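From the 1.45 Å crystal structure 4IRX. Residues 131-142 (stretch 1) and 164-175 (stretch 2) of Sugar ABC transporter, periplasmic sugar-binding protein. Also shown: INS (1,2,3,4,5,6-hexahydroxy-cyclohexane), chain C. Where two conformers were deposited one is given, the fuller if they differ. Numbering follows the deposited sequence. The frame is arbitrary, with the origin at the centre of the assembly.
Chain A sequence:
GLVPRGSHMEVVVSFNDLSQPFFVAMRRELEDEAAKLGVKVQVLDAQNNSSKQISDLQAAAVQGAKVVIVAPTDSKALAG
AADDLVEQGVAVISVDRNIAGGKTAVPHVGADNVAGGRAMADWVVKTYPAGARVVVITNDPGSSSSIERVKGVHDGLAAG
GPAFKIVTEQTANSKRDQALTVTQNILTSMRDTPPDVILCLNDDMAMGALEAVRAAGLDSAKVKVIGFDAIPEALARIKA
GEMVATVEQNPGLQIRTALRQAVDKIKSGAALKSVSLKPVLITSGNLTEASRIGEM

Stretch 1 131-142: GARVVVITNDPG
Stretch 2 164-175: FKIVTEQTANSK

Residues 132-138 and 164-171 form neighbouring parallel strands, their N-to-C directions 15° apart and their axes 4.5 Å apart at closest approach; the two stretches together bury 968 Å². Pairing begins with A132 beside F164 (CA-CA 4.9 Å), followed by R133 with K165 (CA-CA 5.0 Å) and V134 with I166 (CA-CA 4.9 Å). It then slips by one residue at V167, so that V136 lies beside E169 (CA-CA 4.6 Å), I137 beside Q170 (CA-CA 5.2 Å) and T138 beside T171 (CA-CA 4.4 Å).

V167, the residue most covered by the partner stretch, sits at the slip. Its phi/psi of -70/-40 departs from the extended values of its neighbours (I166 -86/97, T168 -156/152), and its CA-to-CB bond points toward the other strand. The ladder nevertheless stays connected: K165 N donates to A132 O (2.9 Å), V134 N to K165 O (2.8 Å), and V167 N to V134 O (2.9 Å, 148° at the hydrogen). Beyond the bulge V136 N donates to T168 O (3.0 Å), with T168 taking the acceptor role that unbroken alternation would give to V167. With chi1 m, V167 sets CG2 3.6 Å from V135 CG2 (V135 chi1 t), while its CG1 lies over one face of the R133 guanidinium, 3.8 Å from R133 CZ. R133 reaches this position through m, t and p rotamers at chi1 to chi3, with chi4 at 83°.

V136, nearly as extensively covered, is extended (-116/122) with chi1 t. It shares a sheet face with V134, T138, I166 and E169. Its CG2 packs 4.1 Å from I166 CG2 (I166 chi1 m, chi2 t), and its CB lies 4.0 Å from CG of E169, whose chi1 and chi2 are both t. V136 O accepts from Q170 N at 2.9 Å and also meets E169 CA at 3.3 Å in a CA-H...O contact, so one carbonyl engages two successive residues. T138 N to Q170 O (2.8 Å) and A172 N to T138 O (3.1 Å) complete the ladder. On the other face, I137 (chi1 m, chi2 m) brings CG2 to 3.8 Å from A172 CB.

F164 anchors the N-terminal end. With chi1 m and chi2 -88°, its ring presents a face to G131, whose CA is 3.9 Å from the centroid and 16° off the normal, a CH-pi contact. G131 has phi/psi 114/168, where a CB would jam against the preceding carbonyl oxygen.

Past the strands, S174 (58/39, chi1 m) points toward the first stretch, and its OG accepts from D140 N at 3.0 Å. The same OG lies 2.8 Å from INS O4 in a hydrogen bond. INS O5 receives N139 ND2 at 2.8 Å and donates to D140 OD2 at 2.6 Å, so both stretches hold the ligand, as befits a sugar-binding protein. N139 has chi1 p and D140 chi1 m; a water bridges D140 OD1 (2.7 Å) and N173 O (3.2 Å).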

# COMPACT_ATOMS: atom_id res chain seq x y z
N GLY A 131 1.82 -24.47 -15.06
CA GLY A 131 1.71 -23.17 -15.70
C GLY A 131 0.34 -22.54 -15.49
O GLY A 131 -0.61 -23.19 -15.04
N ALA A 132 0.23 -21.26 -15.82
CA ALA A 132 -1.01 -20.52 -15.63
C ALA A 132 -0.98 -19.26 -16.43
O ALA A 132 0.10 -18.75 -16.76
CB ALA A 132 -1.20 -20.18 -14.19
N ARG A 133 -2.17 -18.76 -16.75
CA ARG A 133 -2.34 -17.45 -17.39
C ARG A 133 -2.71 -16.43 -16.33
O ARG A 133 -3.72 -16.62 -15.63
CB ARG A 133 -3.44 -17.51 -18.45
CG ARG A 133 -3.08 -18.36 -19.62
CD ARG A 133 -4.28 -18.65 -20.53
NE ARG A 133 -4.86 -17.42 -21.04
CZ ARG A 133 -4.39 -16.77 -22.10
NH1 ARG A 133 -3.34 -17.26 -22.75
NH2 ARG A 133 -4.96 -15.65 -22.52
N VAL A 134 -1.89 -15.38 -16.18
CA VAL A 134 -1.98 -14.43 -15.09
C VAL A 134 -2.22 -13.01 -15.61
O VAL A 134 -1.56 -12.56 -16.55
CB VAL A 134 -0.66 -14.45 -14.24
CG1 VAL A 134 -0.73 -13.48 -13.06
CG2 VAL A 134 -0.36 -15.87 -13.75
N VAL A 135 -3.14 -12.31 -14.96
CA VAL A 135 -3.35 -10.88 -15.19
C VAL A 135 -2.85 -10.15 -13.96
O VAL A 135 -3.12 -10.57 -12.83
CB VAL A 135 -4.87 -10.58 -15.40
CG1 VAL A 135 -5.15 -9.07 -15.41
CG2 VAL A 135 -5.31 -11.19 -16.70
N VAL A 136 -2.12 -9.05 -14.15
CA VAL A 136 -1.63 -8.26 -13.01
C VAL A 136 -2.26 -6.88 -13.06
O VAL A 136 -2.18 -6.19 -14.08
CB VAL A 136 -0.07 -8.19 -12.99
CG1 VAL A 136 0.43 -7.37 -11.76
CG2 VAL A 136 0.51 -9.59 -13.01
N ILE A 137 -2.97 -6.51 -12.00
CA ILE A 137 -3.60 -5.19 -11.88
C ILE A 137 -2.87 -4.42 -10.77
O ILE A 137 -2.88 -4.82 -9.60
CB ILE A 137 -5.10 -5.29 -11.50
CG1 ILE A 137 -5.85 -6.20 -12.49
CG2 ILE A 137 -5.72 -3.90 -11.39
CD1 ILE A 137 -5.97 -5.63 -13.88
N THR A 138 -2.19 -3.34 -11.14
CA THR A 138 -1.27 -2.67 -10.22
C THR A 138 -1.90 -1.49 -9.48
O THR A 138 -2.87 -0.88 -9.95
CB THR A 138 0.02 -2.17 -10.93
OG1 THR A 138 -0.30 -1.02 -11.75
CG2 THR A 138 0.63 -3.27 -11.79
N ASN A 139 -1.36 -1.21 -8.30
CA ASN A 139 -1.75 -0.04 -7.51
C ASN A 139 -0.96 1.22 -7.91
O ASN A 139 -0.01 1.12 -8.69
CB ASN A 139 -1.52 -0.35 -6.02
CG ASN A 139 -0.05 -0.60 -5.70
OD1 ASN A 139 0.58 -1.47 -6.31
ND2 ASN A 139 0.50 0.13 -4.71
N ASP A 140 -1.36 2.36 -7.33
CA ASP A 140 -0.62 3.65 -7.38
C ASP A 140 0.74 3.63 -8.13
O ASP A 140 1.78 3.37 -7.51
CB ASP A 140 -0.33 4.17 -5.95
CG ASP A 140 -1.56 4.68 -5.22
OD1 ASP A 140 -2.46 5.33 -5.82
OD2 ASP A 140 -1.63 4.47 -3.99
N PRO A 141 0.74 3.88 -9.45
CA PRO A 141 1.96 3.57 -10.22
C PRO A 141 3.24 4.30 -9.84
O PRO A 141 4.31 3.74 -10.06
CB PRO A 141 1.57 3.96 -11.66
CG PRO A 141 0.10 3.76 -11.69
CD PRO A 141 -0.43 4.11 -10.32
N GLY A 142 3.14 5.50 -9.28
CA GLY A 142 4.32 6.23 -8.86
C GLY A 142 4.87 5.85 -7.49
O GLY A 142 5.92 6.32 -7.08
N PHE A 164 4.31 -19.79 -17.09
CA PHE A 164 3.56 -18.82 -16.28
C PHE A 164 3.48 -17.53 -17.05
O PHE A 164 4.45 -16.77 -17.09
CB PHE A 164 4.22 -18.64 -14.92
CG PHE A 164 4.21 -19.90 -14.13
CD1 PHE A 164 3.13 -20.22 -13.33
CD2 PHE A 164 5.23 -20.85 -14.28
CE1 PHE A 164 3.08 -21.42 -12.64
CE2 PHE A 164 5.18 -22.06 -13.58
CZ PHE A 164 4.11 -22.35 -12.77
N LYS A 165 2.35 -17.27 -17.70
CA LYS A 165 2.29 -16.15 -18.62
C LYS A 165 1.62 -14.94 -18.03
O LYS A 165 0.50 -15.02 -17.53
CB LYS A 165 1.57 -16.57 -19.90
CG LYS A 165 2.30 -17.75 -20.57
CD LYS A 165 1.77 -18.12 -21.95
CE LYS A 165 2.48 -19.38 -22.45
NZ LYS A 165 3.94 -19.19 -22.69
N ILE A 166 2.31 -13.80 -18.09
CA ILE A 166 1.68 -12.53 -17.74
C ILE A 166 1.00 -12.04 -19.01
O ILE A 166 1.65 -11.47 -19.88
CB ILE A 166 2.67 -11.50 -17.17
CG1 ILE A 166 3.34 -12.05 -15.90
CG2 ILE A 166 1.93 -10.21 -16.84
CD1 ILE A 166 4.36 -11.08 -15.26
N VAL A 167 -0.29 -12.33 -19.11
CA VAL A 167 -1.04 -12.03 -20.33
C VAL A 167 -1.23 -10.54 -20.52
O VAL A 167 -1.08 -10.03 -21.64
CB VAL A 167 -2.34 -12.82 -20.38
CG1 VAL A 167 -2.06 -14.29 -20.50
CG2 VAL A 167 -3.12 -12.60 -19.12
N THR A 168 -1.50 -9.82 -19.43
CA THR A 168 -1.41 -8.37 -19.48
C THR A 168 -1.18 -7.84 -18.07
O THR A 168 -1.48 -8.48 -17.07
CB THR A 168 -2.65 -7.73 -20.14
OG1 THR A 168 -2.45 -6.31 -20.26
CG2 THR A 168 -3.88 -8.01 -19.36
N GLU A 169 -0.53 -6.69 -18.02
CA GLU A 169 -0.26 -6.01 -16.76
C GLU A 169 -0.72 -4.56 -16.93
O GLU A 169 -0.24 -3.87 -17.85
CB GLU A 169 1.23 -6.11 -16.42
CG GLU A 169 1.68 -5.37 -15.17
CD GLU A 169 3.13 -5.67 -14.83
OE1 GLU A 169 3.50 -6.87 -14.70
OE2 GLU A 169 3.92 -4.71 -14.72
N GLN A 170 -1.67 -4.12 -16.10
CA GLN A 170 -2.25 -2.80 -16.24
C GLN A 170 -2.50 -2.21 -14.88
O GLN A 170 -2.68 -2.95 -13.91
CB GLN A 170 -3.55 -2.84 -17.05
CG GLN A 170 -3.30 -3.19 -18.52
CD GLN A 170 -4.56 -3.25 -19.34
OE1 GLN A 170 -5.47 -2.44 -19.14
NE2 GLN A 170 -4.63 -4.21 -20.27
N THR A 171 -2.50 -0.88 -14.79
CA THR A 171 -2.84 -0.26 -13.52
C THR A 171 -4.33 0.05 -13.43
O THR A 171 -4.99 0.30 -14.45
CB THR A 171 -2.01 1.01 -13.23
OG1 THR A 171 -2.19 1.36 -11.85
CG2 THR A 171 -2.44 2.18 -14.11
N ALA A 172 -4.86 0.01 -12.21
CA ALA A 172 -6.14 0.61 -11.94
C ALA A 172 -6.05 1.71 -10.89
O ALA A 172 -7.05 2.09 -10.29
CB ALA A 172 -7.18 -0.44 -11.59
N ASN A 173 -4.83 2.22 -10.66
CA ASN A 173 -4.61 3.45 -9.90
C ASN A 173 -5.19 3.42 -8.48
O ASN A 173 -5.59 4.43 -7.92
CB ASN A 173 -5.14 4.66 -10.71
CG ASN A 173 -4.37 4.84 -11.99
OD1 ASN A 173 -3.17 5.08 -11.97
ND2 ASN A 173 -5.06 4.71 -13.13
N SER A 174 -5.24 2.21 -7.91
CA SER A 174 -5.79 2.01 -6.56
C SER A 174 -7.24 2.51 -6.44
O SER A 174 -7.64 3.13 -5.43
CB SER A 174 -4.89 2.71 -5.51
OG SER A 174 -3.61 2.07 -5.43
N LYS A 175 -8.01 2.27 -7.48
CA LYS A 175 -9.42 2.64 -7.46
C LYS A 175 -10.30 1.47 -7.85
O LYS A 175 -10.08 0.82 -8.87
CB LYS A 175 -9.67 3.82 -8.40
CG LYS A 175 -8.91 5.10 -8.02
CD LYS A 175 -9.52 5.77 -6.80
CE LYS A 175 -8.47 6.52 -5.98
NZ LYS A 175 -9.08 7.15 -4.77
C1 INS C . -0.71 0.49 0.15
C2 INS C . -2.00 -0.26 0.06
C3 INS C . -3.02 0.60 -0.62
C4 INS C . -2.57 0.95 -2.01
C5 INS C . -1.32 1.74 -1.95
C6 INS C . -0.24 0.99 -1.20
O1 INS C . 0.28 -0.30 0.75
O2 INS C . -1.79 -1.46 -0.63
O3 INS C . -4.27 -0.04 -0.65
O4 INS C . -3.56 1.64 -2.70
O5 INS C . -0.92 2.06 -3.25
O6 INS C . 0.96 1.72 -1.17
O HOH W 1 -3.07 6.40 -8.25